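Local coordinates for LPS-assembly lipoprotein (Caulobacter crescentus, PDB 4KWY) that probably serves lipopolysaccharide assembly at the outer membrane as an LptE-family lipoprotein, at residues Y44-S49 with V74-L79; S12-A17 with S40-K45. One frame throughout, in Å; residues are numbered along the deposited sequence.

Contact 1: residues Y44-S49 with V74-L79; sequences YKLYLS and VDWRLL
Lys-45 and Leu-79 face each other as a hydrogen-bonded pair of the antiparallel part of this LptE-family sheet, where strand 44-50 runs against strand 67-80 at 168° between the two short segments. Two backbone bonds close each hydrogen-bonded pair, Lys-45 with Leu-79, Tyr-47 with Arg-77 and Ser-49 with Asp-75; the Leu-79 N to Lys-45 O bond is 2.8 Å long and nearly straight, with 169° at the hydrogen. CA-H...O contacts add to them, among them Trp-76 CA to Tyr-47 O at 3.2 Å.

Apolar contacts fill the face bearing Leu-46, Leu-48, Trp-76 and Leu-78, which helices 21-34 and 104-135 cover. Leu-78 holds CG anti to its backbone N (chi1 -172°), and its CD1 lies 3.7 Å from Tyr-44 CB and 3.9 Å from Leu-46 CB, while CD2 stands over one face of the Tyr-44 ring. Leu-46 CD1 approaches Trp-76 CE3 obliquely, at 3.6 Å; the indole NE1 is bonded to Thr-92 OG1 on the neighbouring strand 86-99.

On the other face, the Asp-75 carboxylate forms a salt bridge with Arg-91 of strand 86-99, and Leu-79 reaches across to Tyr-47, its CD1 lying 3.6 Å from ring atom CE1.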
loop_
_atom_site.group_PDB
_atom_site.type_symbol
_atom_site.label_atom_id
_atom_site.label_comp_id
_atom_site.label_asym_id
_atom_site.label_seq_id
_atom_site.Cartn_x
_atom_site.Cartn_y
_atom_site.Cartn_z
ATOM N N TYR A 44 -7.200 7.356 -13.571
ATOM C CA TYR A 44 -6.471 7.975 -12.476
ATOM C C TYR A 44 -5.097 7.395 -12.322
ATOM O O TYR A 44 -4.888 6.200 -12.573
ATOM C CB TYR A 44 -7.206 7.794 -11.126
ATOM C CG TYR A 44 -8.601 8.361 -11.091
ATOM C CD1 TYR A 44 -8.817 9.729 -10.934
ATOM C CD2 TYR A 44 -9.712 7.533 -11.218
ATOM C CE1 TYR A 44 -10.105 10.264 -10.921
ATOM C CE2 TYR A 44 -11.006 8.053 -11.201
ATOM C CZ TYR A 44 -11.196 9.418 -11.052
ATOM O OH TYR A 44 -12.469 9.934 -11.068
ATOM N N LYS A 45 -4.162 8.235 -11.830
ATOM C CA LYS A 45 -2.803 7.820 -11.491
ATOM C C LYS A 45 -2.650 7.952 -9.994
ATOM O O LYS A 45 -2.836 9.035 -9.446
ATOM C CB LYS A 45 -1.735 8.611 -12.254
ATOM C CG LYS A 45 -1.739 8.358 -13.760
ATOM C CD LYS A 45 -0.919 7.131 -14.159
ATOM C CE LYS A 45 -0.931 6.920 -15.655
ATOM N NZ LYS A 45 0.419 6.581 -16.182
ATOM N N LEU A 46 -2.422 6.835 -9.313
ATOM C CA LEU A 46 -2.230 6.867 -7.876
ATOM C C LEU A 46 -0.737 6.802 -7.585
ATOM O O LEU A 46 -0.117 5.762 -7.807
ATOM C CB LEU A 46 -3.012 5.736 -7.158
ATOM C CG LEU A 46 -2.807 5.637 -5.642
ATOM C CD1 LEU A 46 -3.294 6.874 -4.937
ATOM C CD2 LEU A 46 -3.489 4.410 -5.081
ATOM N N TYR A 47 -0.178 7.909 -7.058
ATOM C CA TYR A 47 1.242 8.027 -6.705
ATOM C C TYR A 47 1.479 7.695 -5.264
ATOM O O TYR A 47 0.936 8.370 -4.392
ATOM C CB TYR A 47 1.742 9.436 -6.978
ATOM C CG TYR A 47 2.185 9.594 -8.390
ATOM C CD1 TYR A 47 1.293 10.000 -9.376
ATOM C CD2 TYR A 47 3.513 9.385 -8.750
ATOM C CE1 TYR A 47 1.721 10.235 -10.679
ATOM C CE2 TYR A 47 3.944 9.577 -10.055
ATOM C CZ TYR A 47 3.043 9.995 -11.020
ATOM O OH TYR A 47 3.479 10.155 -12.313
ATOM N N LEU A 48 2.327 6.697 -5.010
ATOM C CA LEU A 48 2.621 6.277 -3.652
ATOM C C LEU A 48 3.975 6.772 -3.204
ATOM O O LEU A 48 4.941 6.588 -3.933
ATOM C CB LEU A 48 2.596 4.750 -3.558
ATOM C CG LEU A 48 1.364 4.018 -4.019
ATOM C CD1 LEU A 48 1.640 2.542 -3.979
ATOM C CD2 LEU A 48 0.166 4.343 -3.137
ATOM N N SER A 49 4.054 7.388 -2.005
ATOM C CA SER A 49 5.335 7.824 -1.424
ATOM C C SER A 49 5.537 7.107 -0.105
ATOM O O SER A 49 5.063 7.542 0.950
ATOM C CB SER A 49 5.413 9.335 -1.255
ATOM O OG SER A 49 5.278 9.929 -2.526
ATOM N N VAL A 74 2.886 6.043 4.409
ATOM C CA VAL A 74 2.666 6.339 2.991
ATOM C C VAL A 74 1.899 7.624 2.813
ATOM O O VAL A 74 0.779 7.758 3.295
ATOM C CB VAL A 74 1.890 5.199 2.245
ATOM C CG1 VAL A 74 2.114 5.273 0.734
ATOM C CG2 VAL A 74 2.199 3.806 2.800
ATOM N N ASP A 75 2.459 8.522 2.036
ATOM C CA ASP A 75 1.772 9.718 1.561
ATOM C C ASP A 75 1.386 9.401 0.159
ATOM O O ASP A 75 2.224 8.879 -0.570
ATOM C CB ASP A 75 2.656 10.977 1.638
ATOM C CG ASP A 75 2.730 11.555 3.032
ATOM O OD1 ASP A 75 1.702 12.074 3.516
ATOM O OD2 ASP A 75 3.811 11.498 3.631
ATOM N N TRP A 76 0.127 9.635 -0.223
ATOM C CA TRP A 76 -0.285 9.320 -1.582
ATOM C C TRP A 76 -1.199 10.402 -2.190
ATOM O O TRP A 76 -1.958 11.056 -1.476
ATOM C CB TRP A 76 -0.936 7.929 -1.637
ATOM C CG TRP A 76 -2.020 7.705 -0.636
ATOM C CD1 TRP A 76 -1.893 7.186 0.622
ATOM C CD2 TRP A 76 -3.412 7.968 -0.826
ATOM N NE1 TRP A 76 -3.125 7.106 1.230
ATOM C CE2 TRP A 76 -4.079 7.580 0.364
ATOM C CE3 TRP A 76 -4.164 8.506 -1.891
ATOM C CZ2 TRP A 76 -5.462 7.710 0.521
ATOM C CZ3 TRP A 76 -5.542 8.591 -1.754
ATOM C CH2 TRP A 76 -6.177 8.212 -0.552
ATOM N N ARG A 77 -1.109 10.557 -3.527
ATOM C CA ARG A 77 -1.871 11.507 -4.364
ATOM C C ARG A 77 -2.602 10.782 -5.473
ATOM O O ARG A 77 -1.991 9.970 -6.170
ATOM C CB ARG A 77 -0.935 12.539 -5.021
ATOM C CG ARG A 77 -0.199 13.399 -4.068
ATOM C CD ARG A 77 0.708 14.365 -4.775
ATOM N NE ARG A 77 1.887 14.588 -3.931
ATOM C CZ ARG A 77 2.016 15.585 -3.061
ATOM N NH1 ARG A 77 1.082 16.524 -2.969
ATOM N NH2 ARG A 77 3.110 15.683 -2.313
ATOM N N LEU A 78 -3.871 11.133 -5.704
ATOM C CA LEU A 78 -4.656 10.566 -6.798
ATOM C C LEU A 78 -4.787 11.627 -7.865
ATOM O O LEU A 78 -5.267 12.727 -7.580
ATOM C CB LEU A 78 -6.031 10.053 -6.322
ATOM C CG LEU A 78 -6.850 9.260 -7.369
ATOM C CD1 LEU A 78 -6.274 7.843 -7.578
ATOM C CD2 LEU A 78 -8.285 9.163 -6.965
ATOM N N LEU A 79 -4.287 11.345 -9.068
ATOM C CA LEU A 79 -4.367 12.349 -10.125
ATOM C C LEU A 79 -5.308 11.951 -11.235
ATOM O O LEU A 79 -5.538 10.763 -11.481
ATOM C CB LEU A 79 -2.988 12.662 -10.757
ATOM C CG LEU A 79 -1.760 12.766 -9.875
ATOM C CD1 LEU A 79 -0.575 13.039 -10.704
ATOM C CD2 LEU A 79 -1.905 13.844 -8.811
#

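Contact 2: residues S12-A17 with S40-K45; sequences SIETVA and SPAAYK
Ser-12 O is gripped by two consecutive backbone amides: Ala-43 N donates at 2.9 Å, tilted 24° from the carbonyl plane, and Tyr-44 N adds a weak bond at 3.5 Å. Ala-42 CA closes on the same oxygen in a CA-H...O contact. Beside them Ser-12 OG lies 3.5 Å from Ala-43 CB, its polar partner being Gly-9 O.

Two residues after Ser-12, Glu-14 N donates to Tyr-44 O at 2.9 Å, setting the parallel register of Ile-13 with Tyr-44 and Glu-14 with Lys-45. This is the strand pairing of a beta-alpha-beta crossover, in which helix 21-34 links strand 13-17 to strand 44-50.

The side chains of Glu-14 and Lys-45 lie side by side and point the same way. Lys-45 NZ meets Glu-14 OE2 at 3.0 Å in a salt bridge, on the syn side and 35° out of the carboxylate plane. With the lysine chain bent at chi2 (-85°), its CD also packs 4.0 Å from Val-16 CG2. An alanine in place of Lys-45 would probably leave the Glu-14 carboxylate without its charged mate and Val-16 CG2 without its CD neighbour. Next to the bridge, Glu-14 CB and Ala-42 CB touch at 3.8 Å.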
loop_
_atom_site.group_PDB
_atom_site.type_symbol
_atom_site.label_atom_id
_atom_site.label_comp_id
_atom_site.label_asym_id
_atom_site.label_seq_id
_atom_site.Cartn_x
_atom_site.Cartn_y
_atom_site.Cartn_z
ATOM N N SER A 12 -9.908 1.318 -12.747
ATOM C CA SER A 12 -9.413 2.337 -13.696
ATOM C C SER A 12 -8.212 3.106 -13.093
ATOM O O SER A 12 -7.577 3.893 -13.792
ATOM C CB SER A 12 -10.523 3.302 -14.112
ATOM O OG SER A 12 -10.843 4.229 -13.085
ATOM N N ILE A 13 -7.891 2.855 -11.802
ATOM C CA ILE A 13 -6.785 3.504 -11.086
ATOM C C ILE A 13 -5.465 2.732 -11.312
ATOM O O ILE A 13 -5.322 1.567 -10.920
ATOM C CB ILE A 13 -7.075 3.694 -9.573
ATOM C CG1 ILE A 13 -8.335 4.546 -9.320
ATOM C CG2 ILE A 13 -5.878 4.293 -8.869
ATOM C CD1 ILE A 13 -8.859 4.527 -7.840
ATOM N N GLU A 14 -4.492 3.420 -11.902
ATOM C CA GLU A 14 -3.168 2.867 -12.123
ATOM C C GLU A 14 -2.239 3.363 -11.033
ATOM O O GLU A 14 -2.042 4.570 -10.873
ATOM C CB GLU A 14 -2.658 3.264 -13.493
ATOM C CG GLU A 14 -1.471 2.457 -13.959
ATOM C CD GLU A 14 -1.072 2.871 -15.355
ATOM O OE1 GLU A 14 -1.730 2.427 -16.325
ATOM O OE2 GLU A 14 -0.143 3.702 -15.469
ATOM N N THR A 15 -1.678 2.427 -10.287
ATOM C CA THR A 15 -0.816 2.694 -9.139
ATOM C C THR A 15 0.622 2.820 -9.607
ATOM O O THR A 15 1.121 1.979 -10.355
ATOM C CB THR A 15 -1.045 1.633 -8.069
ATOM O OG1 THR A 15 -2.455 1.481 -7.933
ATOM C CG2 THR A 15 -0.465 2.020 -6.713
ATOM N N VAL A 16 1.237 3.939 -9.225
ATOM C CA VAL A 16 2.605 4.366 -9.551
ATOM C C VAL A 16 3.415 4.448 -8.244
ATOM O O VAL A 16 3.007 5.088 -7.269
ATOM C CB VAL A 16 2.659 5.734 -10.322
ATOM C CG1 VAL A 16 4.047 6.007 -10.886
ATOM C CG2 VAL A 16 1.619 5.813 -11.431
ATOM N N ALA A 17 4.571 3.828 -8.254
ATOM C CA ALA A 17 5.476 3.882 -7.129
ATOM C C ALA A 17 6.902 4.017 -7.625
ATOM O O ALA A 17 7.276 3.462 -8.674
ATOM C CB ALA A 17 5.326 2.638 -6.261
ATOM N N SER A 40 -4.365 -1.989 -19.167
ATOM C CA SER A 40 -5.727 -1.449 -19.175
ATOM C C SER A 40 -5.737 0.092 -19.243
ATOM O O SER A 40 -4.775 0.728 -18.778
ATOM C CB SER A 40 -6.489 -1.898 -17.931
ATOM O OG SER A 40 -6.644 -3.305 -17.898
ATOM N N PRO A 41 -6.821 0.714 -19.794
ATOM C CA PRO A 41 -6.880 2.184 -19.792
ATOM C C PRO A 41 -6.991 2.702 -18.361
ATOM O O PRO A 41 -7.650 2.081 -17.516
ATOM C CB PRO A 41 -8.132 2.516 -20.617
ATOM C CG PRO A 41 -8.679 1.231 -21.109
ATOM C CD PRO A 41 -8.060 0.120 -20.346
ATOM N N ALA A 42 -6.287 3.799 -18.076
ATOM C CA ALA A 42 -6.253 4.416 -16.754
ATOM C C ALA A 42 -6.976 5.753 -16.766
ATOM O O ALA A 42 -6.767 6.548 -17.668
ATOM C CB ALA A 42 -4.809 4.598 -16.300
ATOM N N ALA A 43 -7.845 5.980 -15.779
ATOM C CA ALA A 43 -8.570 7.229 -15.575
ATOM C C ALA A 43 -7.869 8.045 -14.499
ATOM O O ALA A 43 -7.935 9.269 -14.506
ATOM C CB ALA A 43 -9.998 6.935 -15.164
ATOM N N TYR A 44 -7.200 7.356 -13.571
ATOM C CA TYR A 44 -6.471 7.975 -12.476
ATOM C C TYR A 44 -5.097 7.395 -12.322
ATOM O O TYR A 44 -4.888 6.200 -12.573
ATOM C CB TYR A 44 -7.206 7.794 -11.126
ATOM C CG TYR A 44 -8.601 8.361 -11.091
ATOM C CD1 TYR A 44 -8.817 9.729 -10.934
ATOM C CD2 TYR A 44 -9.712 7.533 -11.218
ATOM C CE1 TYR A 44 -10.105 10.264 -10.921
ATOM C CE2 TYR A 44 -11.006 8.053 -11.201
ATOM C CZ TYR A 44 -11.196 9.418 -11.052
ATOM O OH TYR A 44 -12.469 9.934 -11.068
ATOM N N LYS A 45 -4.162 8.235 -11.830
ATOM C CA LYS A 45 -2.803 7.820 -11.491
ATOM C C LYS A 45 -2.650 7.952 -9.994
ATOM O O LYS A 45 -2.836 9.035 -9.446
ATOM C CB LYS A 45 -1.735 8.611 -12.254
ATOM C CG LYS A 45 -1.739 8.358 -13.760
ATOM C CD LYS A 45 -0.919 7.131 -14.159
ATOM C CE LYS A 45 -0.931 6.920 -15.655
ATOM N NZ LYS A 45 0.419 6.581 -16.182
#

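Contacts 1 and 2 lie on the two edges of strand 44-50, their centres about 10 Å apart, and share Tyr-44 and Lys-45. In chain order, strand 13-17 comes first, then helix 21-34, then strand 44-50, and later strand 67-80; the 40-45 segment of contact 2 thus runs into the 44-49 segment of contact 1. Probable hydrogen bonds join the two contacts directly, from Leu-46 N to Glu-14 O and from Val-16 N to Leu-46 O. Strand 44-50 is therefore an interior strand of the mixed sheet, parallel to strand 13-17 and antiparallel to strand 67-80, tying the crossover unit to the long antiparallel strands within one lipopolysaccharide-assembly family region.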